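Local atomic coordinates of reducing end xylose-releasing exo-oligoxylanase (Paenibacillus barengoltzii G22, PDB entry 5YXT), a protein that probably hydrolyses short xylo-oligosaccharides from the reducing end to release xylose, as a member of glycoside hydrolase family 8. Residues Leu160-Cys163 against Leu164-Glu168; Trp217-Ala220 against Ala221-Arg225; Arg225-Leu228 against His229-Cys232; Leu269-Asp272 against Trp273-Ala277; Gln282-Ala285 against Val286-Gln290. All coordinates share one frame; numbering follows the deposited sequence.

Contact 1 (Leu160-Cys163 against Leu164-Glu168)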
loop_
_atom_site.group_PDB
_atom_site.type_symbol
_atom_site.label_atom_id
_atom_site.label_comp_id
_atom_site.label_asym_id
_atom_site.label_seq_id
_atom_site.Cartn_x
_atom_site.Cartn_y
_atom_site.Cartn_z
ATOM N N LEU C 160 4.196 -20.853 -39.283
ATOM C CA LEU C 160 2.873 -20.616 -38.709
ATOM C C LEU C 160 1.803 -21.432 -39.413
ATOM O O LEU C 160 0.824 -21.839 -38.782
ATOM C CB LEU C 160 2.531 -19.136 -38.791
ATOM C CG LEU C 160 3.372 -18.254 -37.877
ATOM C CD1 LEU C 160 3.048 -16.809 -38.158
ATOM C CD2 LEU C 160 3.105 -18.617 -36.405
ATOM N N ARG C 161 1.972 -21.673 -40.717
ATOM C CA ARG C 161 1.036 -22.514 -41.450
ATOM C C ARG C 161 1.071 -23.948 -40.934
ATOM O O ARG C 161 0.022 -24.558 -40.701
ATOM C CB ARG C 161 1.344 -22.453 -42.949
ATOM C CG ARG C 161 0.534 -23.438 -43.728
ATOM C CD ARG C 161 0.495 -23.021 -45.171
ATOM N NE ARG C 161 -0.903 -23.498 -45.614
ATOM C CZ ARG C 161 -2.097 -23.055 -45.112
ATOM N NH1 ARG C 161 -3.258 -23.538 -45.498
ATOM N NH2 ARG C 161 -2.180 -22.089 -44.224
ATOM N N THR C 162 2.272 -24.500 -40.750
ATOM C CA THR C 162 2.408 -25.821 -40.142
ATOM C C THR C 162 1.725 -25.886 -38.779
ATOM O O THR C 162 1.040 -26.867 -38.464
ATOM C CB THR C 162 3.894 -26.160 -40.005
ATOM O OG1 THR C 162 4.526 -26.052 -41.284
ATOM C CG2 THR C 162 4.082 -27.570 -39.454
ATOM N N CYS C 163 1.922 -24.856 -37.950
ATOM C CA CYS C 163 1.403 -24.862 -36.583
ATOM C C CYS C 163 -0.112 -25.023 -36.538
ATOM O O CYS C 163 -0.656 -25.527 -35.548
ATOM C CB CYS C 163 1.811 -23.568 -35.876
ATOM S SG CYS C 163 3.595 -23.517 -35.462
ATOM N N LEU C 164 -0.810 -24.573 -37.573
ATOM C CA LEU C 164 -2.262 -24.657 -37.596
ATOM C C LEU C 164 -2.781 -25.834 -38.405
ATOM O O LEU C 164 -3.832 -26.389 -38.067
ATOM C CB LEU C 164 -2.849 -23.354 -38.163
ATOM C CG LEU C 164 -2.573 -22.080 -37.348
ATOM C CD1 LEU C 164 -3.439 -20.923 -37.807
ATOM C CD2 LEU C 164 -2.767 -22.301 -35.856
ATOM N N HIS C 165 -2.075 -26.226 -39.460
ATOM C CA HIS C 165 -2.639 -27.115 -40.465
ATOM C C HIS C 165 -2.053 -28.519 -40.460
ATOM O O HIS C 165 -2.585 -29.388 -41.161
ATOM C CB HIS C 165 -2.475 -26.501 -41.862
ATOM C CG HIS C 165 -3.317 -25.284 -42.079
ATOM N ND1 HIS C 165 -4.684 -25.346 -42.251
ATOM C CD2 HIS C 165 -2.993 -23.969 -42.115
ATOM C CE1 HIS C 165 -5.162 -24.123 -42.406
ATOM N NE2 HIS C 165 -4.156 -23.268 -42.331
ATOM N N LYS C 166 -0.992 -28.771 -39.697
ATOM C CA LYS C 166 -0.421 -30.116 -39.655
ATOM C C LYS C 166 -1.481 -31.134 -39.254
ATOM O O LYS C 166 -2.333 -30.874 -38.400
ATOM C CB LYS C 166 0.761 -30.171 -38.683
ATOM C CG LYS C 166 1.468 -31.526 -38.615
ATOM C CD LYS C 166 1.754 -32.081 -40.010
ATOM C CE LYS C 166 2.789 -31.253 -40.762
ATOM N NZ LYS C 166 3.415 -32.042 -41.867
ATOM N N GLY C 167 -1.432 -32.299 -39.892
ATOM C CA GLY C 167 -2.395 -33.343 -39.641
ATOM C C GLY C 167 -3.620 -33.291 -40.520
ATOM O O GLY C 167 -4.411 -34.242 -40.501
ATOM N N GLU C 168 -3.805 -32.209 -41.281
ATOM C CA GLU C 168 -4.952 -32.111 -42.178
ATOM C C GLU C 168 -4.885 -33.178 -43.261
ATOM O O GLU C 168 -5.874 -33.871 -43.529
ATOM C CB GLU C 168 -5.017 -30.715 -42.802
#
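R161 O takes two backbone hydrogen bonds at the C-terminal end of helix 152-165: H165 N at 3.0 Å comes in almost in line with the carbonyl, while L164 N at 3.2 Å sits well above the carbonyl plane. One step on, K166 N reaches T162 O at 3.0 Å. The chain then leaves the helix at K166 and reverses through a type II beta turn from H165 to E168, with G167 at the positive phi that such a turn calls for. Side chains of R161 and H165 meet, one turn apart. With CG anti to the backbone N (chi1 172°), the arginine runs along the helix and brings its guanidinium over a face of the imidazole, the two planes 48° apart. R161 NH1 stands 3.3 Å above the H165 ring plane, toward its rim. Both residues look to D213, which bonds H165 NE2 and forms a salt bridge with R161 NH2; E212 adds a second carboxylate to NH2. T162 and K166 lie alongside each other, T162 CG2 4.1 Å from K166 CE.

Contact 2 (Trp217-Ala220 against Ala221-Arg225)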
loop_
_atom_site.group_PDB
_atom_site.type_symbol
_atom_site.label_atom_id
_atom_site.label_comp_id
_atom_site.label_asym_id
_atom_site.label_seq_id
_atom_site.Cartn_x
_atom_site.Cartn_y
_atom_site.Cartn_z
ATOM N N TRP C 217 -5.946 -16.582 -35.969
ATOM C CA TRP C 217 -5.007 -15.981 -35.029
ATOM C C TRP C 217 -5.685 -14.901 -34.202
ATOM O O TRP C 217 -5.424 -14.772 -32.998
ATOM C CB TRP C 217 -3.796 -15.406 -35.774
ATOM C CG TRP C 217 -2.833 -16.460 -36.270
ATOM C CD1 TRP C 217 -2.459 -16.686 -37.561
ATOM C CD2 TRP C 217 -2.119 -17.418 -35.472
ATOM N NE1 TRP C 217 -1.569 -17.736 -37.616
ATOM C CE2 TRP C 217 -1.337 -18.196 -36.348
ATOM C CE3 TRP C 217 -2.061 -17.688 -34.104
ATOM C CZ2 TRP C 217 -0.507 -19.233 -35.898
ATOM C CZ3 TRP C 217 -1.234 -18.722 -33.658
ATOM C CH2 TRP C 217 -0.477 -19.481 -34.556
ATOM N N LYS C 218 -6.556 -14.112 -34.833
ATOM C CA LYS C 218 -7.307 -13.115 -34.080
ATOM C C LYS C 218 -8.169 -13.770 -33.007
ATOM O O LYS C 218 -8.301 -13.231 -31.903
ATOM C CB LYS C 218 -8.184 -12.287 -35.016
ATOM C CG LYS C 218 -8.869 -11.123 -34.339
ATOM C CD LYS C 218 -7.851 -10.212 -33.719
ATOM C CE LYS C 218 -8.521 -8.984 -33.158
ATOM N NZ LYS C 218 -8.778 -7.987 -34.231
ATOM N N GLU C 219 -8.783 -14.920 -33.321
ATOM C CA GLU C 219 -9.607 -15.615 -32.334
ATOM C C GLU C 219 -8.739 -16.281 -31.272
ATOM O O GLU C 219 -9.161 -16.393 -30.116
ATOM C CB GLU C 219 -10.513 -16.639 -33.027
ATOM C CG GLU C 219 -11.448 -17.457 -32.174
ATOM C CD GLU C 219 -12.236 -16.651 -31.197
ATOM O OE1 GLU C 219 -12.187 -17.101 -30.060
ATOM O OE2 GLU C 219 -12.848 -15.576 -31.565
ATOM N N ALA C 220 -7.517 -16.693 -31.633
ATOM C CA ALA C 220 -6.586 -17.239 -30.645
ATOM C C ALA C 220 -6.151 -16.179 -29.644
ATOM O O ALA C 220 -5.936 -16.481 -28.464
ATOM C CB ALA C 220 -5.352 -17.826 -31.331
ATOM N N ALA C 221 -5.973 -14.943 -30.111
ATOM C CA ALA C 221 -5.627 -13.844 -29.215
ATOM C C ALA C 221 -6.702 -13.650 -28.150
ATOM O O ALA C 221 -6.405 -13.605 -26.954
ATOM C CB ALA C 221 -5.425 -12.560 -30.017
ATOM N N GLU C 222 -7.963 -13.562 -28.556
ATOM C CA GLU C 222 -9.002 -13.365 -27.549
ATOM C C GLU C 222 -9.213 -14.628 -26.710
ATOM O O GLU C 222 -9.441 -14.539 -25.497
ATOM C CB GLU C 222 -10.299 -12.882 -28.216
ATOM C CG GLU C 222 -11.565 -12.825 -27.319
ATOM C CD GLU C 222 -11.471 -11.926 -26.065
ATOM O OE1 GLU C 222 -12.542 -11.581 -25.507
ATOM O OE2 GLU C 222 -10.359 -11.572 -25.612
ATOM N N ALA C 223 -9.101 -15.813 -27.316
ATOM C CA ALA C 223 -9.260 -17.041 -26.538
ATOM C C ALA C 223 -8.184 -17.172 -25.467
ATOM O O ALA C 223 -8.458 -17.637 -24.360
ATOM C CB ALA C 223 -9.231 -18.274 -27.449
ATOM N N SER C 224 -6.942 -16.822 -25.795
ATOM C CA SER C 224 -5.877 -16.946 -24.816
ATOM C C SER C 224 -6.027 -15.924 -23.695
ATOM O O SER C 224 -5.690 -16.217 -22.543
ATOM C CB SER C 224 -4.511 -16.795 -25.502
ATOM O OG SER C 224 -4.071 -18.039 -26.027
ATOM N N ARG C 225 -6.504 -14.716 -24.007
ATOM C CA ARG C 225 -6.720 -13.738 -22.948
ATOM C C ARG C 225 -7.765 -14.234 -21.964
ATOM O O ARG C 225 -7.573 -14.154 -20.746
ATOM C CB ARG C 225 -7.131 -12.395 -23.538
ATOM C CG ARG C 225 -5.962 -11.643 -24.069
ATOM C CD ARG C 225 -6.323 -10.235 -24.490
ATOM N NE ARG C 225 -5.167 -9.661 -25.149
ATOM C CZ ARG C 225 -5.134 -9.316 -26.428
ATOM N NH1 ARG C 225 -6.218 -9.449 -27.189
ATOM N NH2 ARG C 225 -4.020 -8.814 -26.935
#
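E219 and A223 meet one turn apart on helix 214-231, and the glutamate's shape decides how. Its CG stands anti to the backbone N (chi1 -180°), and a bend at chi2 (48°) folds the carboxylate along the helix until E219 OE1 is 4.1 Å from A223 CB. That is a touch of an oxygen against a methyl, on top of the backbone bond from A223 N to E219 O at 2.9 Å. E222 has much the same bent shape, but its end leads away from the preceding turn, and its backbone N makes a weak bond to K218 O at 3.4 Å. The bonds A221 N to W217 O and S224 N to A220 O, each 2.9 Å, are firmer. S224 CB rests 3.3 Å from A220 O, and with chi1 at -86° its OG lies beside its own backbone N; that hydroxyl is hydrogen-bonded to H197 ND1. W217 points away from the following turn, and its indole meets W176 and F205 edge-to-face. K218 and E222 are exposed and E219 partly so, while W217, A220, A221 and S224 are buried, as in an amphipathic helix. R225 is the exception, a buried charge answered by salt bridges to D272 and E203, which implies that the helix is fixed to its neighbours by ion pairs as well as by apolar contacts.

Contact 3 (Arg225-Leu228 against His229-Cys232)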
loop_
_atom_site.group_PDB
_atom_site.type_symbol
_atom_site.label_atom_id
_atom_site.label_comp_id
_atom_site.label_asym_id
_atom_site.label_seq_id
_atom_site.Cartn_x
_atom_site.Cartn_y
_atom_site.Cartn_z
ATOM N N ARG C 225 -6.504 -14.716 -24.007
ATOM C CA ARG C 225 -6.720 -13.738 -22.948
ATOM C C ARG C 225 -7.765 -14.234 -21.964
ATOM O O ARG C 225 -7.573 -14.154 -20.746
ATOM C CB ARG C 225 -7.131 -12.395 -23.538
ATOM C CG ARG C 225 -5.962 -11.643 -24.069
ATOM C CD ARG C 225 -6.323 -10.235 -24.490
ATOM N NE ARG C 225 -5.167 -9.661 -25.149
ATOM C CZ ARG C 225 -5.134 -9.316 -26.428
ATOM N NH1 ARG C 225 -6.218 -9.449 -27.189
ATOM N NH2 ARG C 225 -4.020 -8.814 -26.935
ATOM N N GLN C 226 -8.872 -14.771 -22.480
ATOM C CA GLN C 226 -9.906 -15.314 -21.604
ATOM C C GLN C 226 -9.395 -16.522 -20.832
ATOM O O GLN C 226 -9.748 -16.717 -19.660
ATOM C CB GLN C 226 -11.134 -15.721 -22.413
ATOM C CG GLN C 226 -11.812 -14.627 -23.185
ATOM C CD GLN C 226 -12.942 -15.180 -24.025
ATOM O OE1 GLN C 226 -12.927 -16.359 -24.400
ATOM N NE2 GLN C 226 -13.935 -14.346 -24.317
ATOM N N TYR C 227 -8.581 -17.360 -21.483
ATOM C CA TYR C 227 -8.111 -18.578 -20.834
ATOM C C TYR C 227 -7.284 -18.257 -19.598
ATOM O O TYR C 227 -7.396 -18.935 -18.572
ATOM C CB TYR C 227 -7.297 -19.422 -21.817
ATOM C CG TYR C 227 -6.622 -20.585 -21.125
ATOM C CD1 TYR C 227 -7.357 -21.703 -20.760
ATOM C CD2 TYR C 227 -5.267 -20.549 -20.808
ATOM C CE1 TYR C 227 -6.777 -22.749 -20.117
ATOM C CE2 TYR C 227 -4.665 -21.615 -20.155
ATOM C CZ TYR C 227 -5.437 -22.710 -19.815
ATOM O OH TYR C 227 -4.883 -23.780 -19.170
ATOM N N LEU C 228 -6.462 -17.214 -19.664
ATOM C CA LEU C 228 -5.633 -16.890 -18.513
ATOM C C LEU C 228 -6.466 -16.525 -17.290
ATOM O O LEU C 228 -5.980 -16.695 -16.163
ATOM C CB LEU C 228 -4.659 -15.770 -18.872
ATOM C CG LEU C 228 -3.603 -16.180 -19.902
ATOM C CD1 LEU C 228 -2.747 -14.979 -20.289
ATOM C CD2 LEU C 228 -2.736 -17.317 -19.346
ATOM N N HIS C 229 -7.709 -16.052 -17.487
ATOM C CA HIS C 229 -8.626 -15.846 -16.363
ATOM C C HIS C 229 -8.879 -17.136 -15.606
ATOM O O HIS C 229 -9.106 -17.111 -14.389
ATOM C CB HIS C 229 -9.987 -15.313 -16.837
ATOM C CG HIS C 229 -9.966 -13.913 -17.363
ATOM N ND1 HIS C 229 -10.978 -13.013 -17.105
ATOM C CD2 HIS C 229 -9.084 -13.265 -18.160
ATOM C CE1 HIS C 229 -10.717 -11.869 -17.713
ATOM N NE2 HIS C 229 -9.576 -11.996 -18.365
ATOM N N LEU C 230 -8.912 -18.264 -16.322
ATOM C CA LEU C 230 -9.161 -19.558 -15.694
ATOM C C LEU C 230 -7.909 -20.111 -15.033
ATOM O O LEU C 230 -7.991 -20.760 -13.983
ATOM C CB LEU C 230 -9.661 -20.566 -16.730
ATOM C CG LEU C 230 -10.846 -20.186 -17.600
ATOM C CD1 LEU C 230 -11.187 -21.347 -18.492
ATOM C CD2 LEU C 230 -12.005 -19.873 -16.689
ATOM N N ALA C 231 -6.755 -19.908 -15.657
ATOM C CA ALA C 231 -5.546 -20.559 -15.174
ATOM C C ALA C 231 -4.954 -19.861 -13.956
ATOM O O ALA C 231 -4.353 -20.520 -13.107
ATOM C CB ALA C 231 -4.511 -20.636 -16.298
ATOM N N CYS C 232 -5.123 -18.549 -13.836
ATOM C CA CYS C 232 -4.535 -17.817 -12.722
ATOM C C CYS C 232 -5.428 -17.911 -11.488
ATOM O O CYS C 232 -6.637 -17.684 -11.570
ATOM C CB CYS C 232 -4.317 -16.354 -13.114
ATOM S SG CYS C 232 -3.005 -16.139 -14.347
#
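H229 folds back over the turn that precedes it, and its side chain can be followed atom by atom. CB lies 3.2 Å from Q226 O, and CG is still close to that oxygen at 3.6 Å. Because CG sits beside the backbone N (chi1 -69°), the imidazole is carried back along the helix, and H229 CD2 comes 3.1 Å from R225 O, which lies oblique to the ring. At the tip NE2 is hydrogen-bonded to D279 OD2, while the ring stacks with W281. An alanine here is likely to leave D279 without this imidazole partner and W281 without its stacking ring. Y227, two residues earlier and on a different side of the helix, goes the other way: CG is anti to the backbone N (chi1 171°), and the ring carbon Y227 CE2 ends 4.0 Å from A231 CB, with L230 CD1 only loosely against Y227 CD1. The tyrosine hydroxyl bonds to Y244 O. Two backbone donors grip Y227 O, A231 N at 3.1 Å in the carbonyl plane and L230 N at 2.8 Å above it. C232 N still bonds to L228 O at 3.1 Å, yet C232 itself has left helical angles. This is the C-terminal end of a long helix, held by its side chains to the next helices, as in the (alpha/alpha)6 barrel of glycoside hydrolase family 8.

Contact 4 (Leu269-Asp272 against Trp273-Ala277)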
loop_
_atom_site.group_PDB
_atom_site.type_symbol
_atom_site.label_atom_id
_atom_site.label_comp_id
_atom_site.label_asym_id
_atom_site.label_seq_id
_atom_site.Cartn_x
_atom_site.Cartn_y
_atom_site.Cartn_z
ATOM N N LEU C 269 1.707 -10.996 -19.297
ATOM C CA LEU C 269 0.619 -10.051 -19.057
ATOM C C LEU C 269 1.116 -8.616 -19.127
ATOM O O LEU C 269 0.439 -7.738 -19.688
ATOM C CB LEU C 269 -0.026 -10.315 -17.692
ATOM C CG LEU C 269 -0.645 -11.696 -17.487
ATOM C CD1 LEU C 269 -1.076 -11.892 -16.041
ATOM C CD2 LEU C 269 -1.807 -11.867 -18.433
ATOM N N GLY C 270 2.285 -8.355 -18.538
ATOM C CA GLY C 270 2.870 -7.033 -18.635
ATOM C C GLY C 270 3.127 -6.631 -20.075
ATOM O O GLY C 270 2.844 -5.495 -20.470
ATOM N N LEU C 271 3.646 -7.562 -20.888
ATOM C CA LEU C 271 3.979 -7.197 -22.267
ATOM C C LEU C 271 2.726 -7.048 -23.118
ATOM O O LEU C 271 2.635 -6.113 -23.924
ATOM C CB LEU C 271 4.935 -8.207 -22.902
ATOM C CG LEU C 271 5.565 -7.722 -24.216
ATOM C CD1 LEU C 271 6.340 -6.436 -24.006
ATOM C CD2 LEU C 271 6.452 -8.770 -24.884
ATOM N N ASP C 272 1.745 -7.939 -22.945
ATOM C CA ASP C 272 0.481 -7.778 -23.661
ATOM C C ASP C 272 -0.185 -6.458 -23.304
ATOM O O ASP C 272 -0.685 -5.747 -24.186
ATOM C CB ASP C 272 -0.462 -8.941 -23.356
ATOM C CG ASP C 272 -1.733 -8.905 -24.203
ATOM O OD1 ASP C 272 -1.668 -8.547 -25.400
ATOM O OD2 ASP C 272 -2.811 -9.225 -23.670
ATOM N N TRP C 273 -0.206 -6.114 -22.012
ATOM C CA TRP C 273 -0.833 -4.863 -21.616
ATOM C C TRP C 273 -0.117 -3.680 -22.250
ATOM O O TRP C 273 -0.761 -2.770 -22.786
ATOM C CB TRP C 273 -0.874 -4.699 -20.100
ATOM C CG TRP C 273 -1.560 -3.398 -19.783
ATOM C CD1 TRP C 273 -0.967 -2.211 -19.443
ATOM C CD2 TRP C 273 -2.961 -3.133 -19.869
ATOM N NE1 TRP C 273 -1.923 -1.232 -19.284
ATOM C CE2 TRP C 273 -3.154 -1.772 -19.544
ATOM C CE3 TRP C 273 -4.076 -3.915 -20.181
ATOM C CZ2 TRP C 273 -4.416 -1.183 -19.521
ATOM C CZ3 TRP C 273 -5.335 -3.322 -20.159
ATOM C CH2 TRP C 273 -5.490 -1.972 -19.828
ATOM N N GLU C 274 1.220 -3.674 -22.210
ATOM C CA GLU C 274 1.948 -2.566 -22.819
ATOM C C GLU C 274 1.703 -2.498 -24.323
ATOM O O GLU C 274 1.531 -1.406 -24.871
ATOM C CB GLU C 274 3.452 -2.668 -22.527
ATOM C CG GLU C 274 4.350 -1.772 -23.411
ATOM C CD GLU C 274 4.234 -0.260 -23.121
ATOM O OE1 GLU C 274 3.285 0.186 -22.431
ATOM O OE2 GLU C 274 5.106 0.501 -23.606
ATOM N N TRP C 275 1.671 -3.646 -25.007
ATOM C CA TRP C 275 1.559 -3.634 -26.466
ATOM C C TRP C 275 0.139 -3.386 -26.945
ATOM O O TRP C 275 -0.048 -2.774 -28.004
ATOM C CB TRP C 275 2.033 -4.956 -27.076
ATOM C CG TRP C 275 3.523 -5.088 -27.226
ATOM C CD1 TRP C 275 4.477 -4.234 -26.757
ATOM C CD2 TRP C 275 4.215 -6.151 -27.877
ATOM N NE1 TRP C 275 5.725 -4.705 -27.078
ATOM C CE2 TRP C 275 5.589 -5.886 -27.763
ATOM C CE3 TRP C 275 3.804 -7.314 -28.536
ATOM C CZ2 TRP C 275 6.557 -6.736 -28.294
ATOM C CZ3 TRP C 275 4.762 -8.155 -29.065
ATOM C CH2 TRP C 275 6.120 -7.864 -28.945
ATOM N N PHE C 276 -0.864 -3.863 -26.213
ATOM C CA PHE C 276 -2.233 -3.835 -26.711
ATOM C C PHE C 276 -3.248 -3.283 -25.730
ATOM O O PHE C 276 -4.326 -2.880 -26.175
ATOM C CB PHE C 276 -2.663 -5.241 -27.164
ATOM C CG PHE C 276 -2.001 -5.657 -28.441
ATOM C CD1 PHE C 276 -2.485 -5.206 -29.663
ATOM C CD2 PHE C 276 -0.859 -6.424 -28.421
ATOM C CE1 PHE C 276 -1.861 -5.549 -30.844
ATOM C CE2 PHE C 276 -0.228 -6.780 -29.602
ATOM C CZ PHE C 276 -0.726 -6.340 -30.808
ATOM N N ALA C 277 -2.945 -3.241 -24.434
ATOM C CA ALA C 277 -3.823 -2.661 -23.416
ATOM C C ALA C 277 -5.266 -3.124 -23.612
ATOM O O ALA C 277 -6.214 -2.337 -23.564
ATOM C CB ALA C 277 -3.713 -1.132 -23.409
#
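L271 lies over one face of the W275 indole, the main apolar contact here. Its CD1 makes a CH-pi approach, 3.9 Å from the centroid of the five-membered ring and 25° off the ring normal, while L271 CD2 reaches over the six-membered ring to 4.0 Å from W275 CZ2. The indole rises into this position with CG beside its own backbone N, and NE1 is bonded to Y373 O. Swapping in an alanine would probably uncover the leucine methyls and leave Y373 O without its indole donor. Also apolar is the approach of A277 CA, 3.5 Å above the plane of the W273 ring. The backbone beneath is the last part of helix 263-276, one of the long helices expected of the family 8 (alpha/alpha)6 barrel: W275 N bonds to L271 O and E274 N to G270 O, and D272 O takes F276 N at 2.8 Å and, weakly, A277 N at 3.4 Å, before A277 turns to positive phi. Among polar groups, the D272 and F276 side chains cross at about a right angle, the carboxylate and ring planes 45° apart, with D272 OD1 3.8 Å from F276 CD2; D272 OD2 is held by R225 and Q282. The W273 indole makes a cation-pi contact with R283, and its NE1 bonds to E3 O.

Contact 5 (Gln282-Ala285 against Val286-Gln290)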
loop_
_atom_site.group_PDB
_atom_site.type_symbol
_atom_site.label_atom_id
_atom_site.label_comp_id
_atom_site.label_asym_id
_atom_site.label_seq_id
_atom_site.Cartn_x
_atom_site.Cartn_y
_atom_site.Cartn_z
ATOM N N GLN C 282 -5.868 -8.046 -16.740
ATOM C CA GLN C 282 -4.434 -8.288 -16.605
ATOM C C GLN C 282 -3.814 -7.441 -15.495
ATOM O O GLN C 282 -2.936 -7.916 -14.768
ATOM C CB GLN C 282 -3.732 -8.035 -17.943
ATOM C CG GLN C 282 -4.245 -8.957 -19.045
ATOM C CD GLN C 282 -3.608 -8.693 -20.387
ATOM O OE1 GLN C 282 -3.038 -7.626 -20.623
ATOM N NE2 GLN C 282 -3.702 -9.671 -21.282
ATOM N N ARG C 283 -4.250 -6.184 -15.348
ATOM C CA ARG C 283 -3.713 -5.352 -14.269
ATOM C C ARG C 283 -4.082 -5.908 -12.901
ATOM O O ARG C 283 -3.256 -5.906 -11.982
ATOM C CB ARG C 283 -4.194 -3.904 -14.431
ATOM C CG ARG C 283 -4.203 -3.512 -15.891
ATOM C CD ARG C 283 -4.372 -2.013 -16.158
ATOM N NE ARG C 283 -3.584 -1.167 -15.276
ATOM C CZ ARG C 283 -2.349 -0.806 -15.549
ATOM N NH1 ARG C 283 -1.838 -1.260 -16.661
ATOM N NH2 ARG C 283 -1.655 -0.004 -14.751
ATOM N N GLU C 284 -5.306 -6.417 -12.759
ATOM C CA GLU C 284 -5.696 -7.027 -11.495
ATOM C C GLU C 284 -4.873 -8.282 -11.208
ATOM O O GLU C 284 -4.442 -8.498 -10.069
ATOM C CB GLU C 284 -7.186 -7.352 -11.506
ATOM C CG GLU C 284 -8.072 -6.159 -11.203
ATOM C CD GLU C 284 -9.032 -6.434 -10.060
ATOM O OE1 GLU C 284 -8.556 -6.792 -8.956
ATOM O OE2 GLU C 284 -10.259 -6.287 -10.263
ATOM N N ALA C 285 -4.629 -9.108 -12.232
ATOM C CA ALA C 285 -3.863 -10.333 -12.019
ATOM C C ALA C 285 -2.417 -10.026 -11.641
ATOM O O ALA C 285 -1.859 -10.661 -10.741
ATOM C CB ALA C 285 -3.918 -11.217 -13.272
ATOM N N VAL C 286 -1.787 -9.062 -12.321
ATOM C CA VAL C 286 -0.418 -8.702 -11.963
ATOM C C VAL C 286 -0.388 -8.115 -10.558
ATOM O O VAL C 286 0.532 -8.383 -9.771
ATOM C CB VAL C 286 0.177 -7.740 -13.007
ATOM C CG1 VAL C 286 1.429 -7.080 -12.474
ATOM C CG2 VAL C 286 0.489 -8.495 -14.313
ATOM N N GLY C 287 -1.413 -7.335 -10.210
ATOM C CA GLY C 287 -1.533 -6.851 -8.843
ATOM C C GLY C 287 -1.532 -7.974 -7.821
ATOM O O GLY C 287 -0.919 -7.860 -6.759
ATOM N N LYS C 288 -2.205 -9.085 -8.134
ATOM C CA LYS C 288 -2.266 -10.192 -7.186
ATOM C C LYS C 288 -0.920 -10.891 -7.055
ATOM O O LYS C 288 -0.516 -11.274 -5.947
ATOM C CB LYS C 288 -3.347 -11.191 -7.605
ATOM C CG LYS C 288 -4.763 -10.715 -7.313
ATOM C CD LYS C 288 -5.786 -11.517 -8.078
ATOM C CE LYS C 288 -7.127 -10.814 -8.067
ATOM N NZ LYS C 288 -8.179 -11.745 -8.512
ATOM N N ILE C 289 -0.225 -11.093 -8.180
ATOM C CA ILE C 289 1.072 -11.766 -8.150
ATOM C C ILE C 289 2.085 -10.927 -7.387
ATOM O O ILE C 289 2.818 -11.435 -6.531
ATOM C CB ILE C 289 1.547 -12.073 -9.582
ATOM C CG1 ILE C 289 0.524 -12.978 -10.282
ATOM C CG2 ILE C 289 2.934 -12.734 -9.568
ATOM C CD1 ILE C 289 0.694 -13.075 -11.795
ATOM N N GLN C 290 2.128 -9.618 -7.667
ATOM C CA GLN C 290 3.092 -8.762 -6.984
ATOM C C GLN C 290 2.789 -8.674 -5.491
ATOM O O GLN C 290 3.711 -8.634 -4.672
ATOM C CB GLN C 290 3.125 -7.376 -7.638
ATOM C CG GLN C 290 3.703 -7.405 -9.069
ATOM C CD GLN C 290 3.978 -6.031 -9.658
ATOM O OE1 GLN C 290 3.291 -5.052 -9.346
ATOM N NE2 GLN C 290 4.984 -5.951 -10.524
#
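Q282 O accepts V286 N at 2.9 Å in a nearly straight bond (168°), and R283 O with G287 N, E284 O with K288 N and A285 O with I289 N continue the regular alpha-helical pattern of helix 281-294. The side chains lean back on these carbonyls. K288 is extended beyond CG and lies along the preceding turn, its CG 3.6 Å from E284 O; its NZ is hydrogen-bonded to P234 O and stays 5.0 Å from E284 OE1, too far for a salt bridge, though the opposite charges may still attract weakly. I289 brings CG1 to 3.4 Å from A285 O, since chi1 of -60° places that branch beside the backbone N. V286 does likewise with CG2, 3.5 Å from Q282 O. Q282, A285 and V286 face helix 263-276, with Q282 bonded to D272 and R283 set against the W273 ring, while E284 is exposed. Such pairing of successive helices fits the (alpha/alpha)6 barrel of this family.

In the fold
Contacts 2 and 3 share R225 on one helix, their centres about 11 Å apart, and that arginine carries the link to contact 4: R225 NE bridges to D272 OD2 at 2.8 Å. The same carboxylate oxygen probably accepts a hydrogen bond from Q282 NE2 of contact 5 at 2.6 Å, so three successive helices meet at D272. L228 CD1 of contact 3 packs 3.7 Å from L269 CD2 of contact 4. Contact 1 lies at the far end, about 34 Å centre to centre from contact 5 and about 17 Å from contact 2, which it touches with L164 CD1 3.7 Å from W217 NE1. Packing and the buried polar cluster at D272 tie these helices of the family 8 scaffold together.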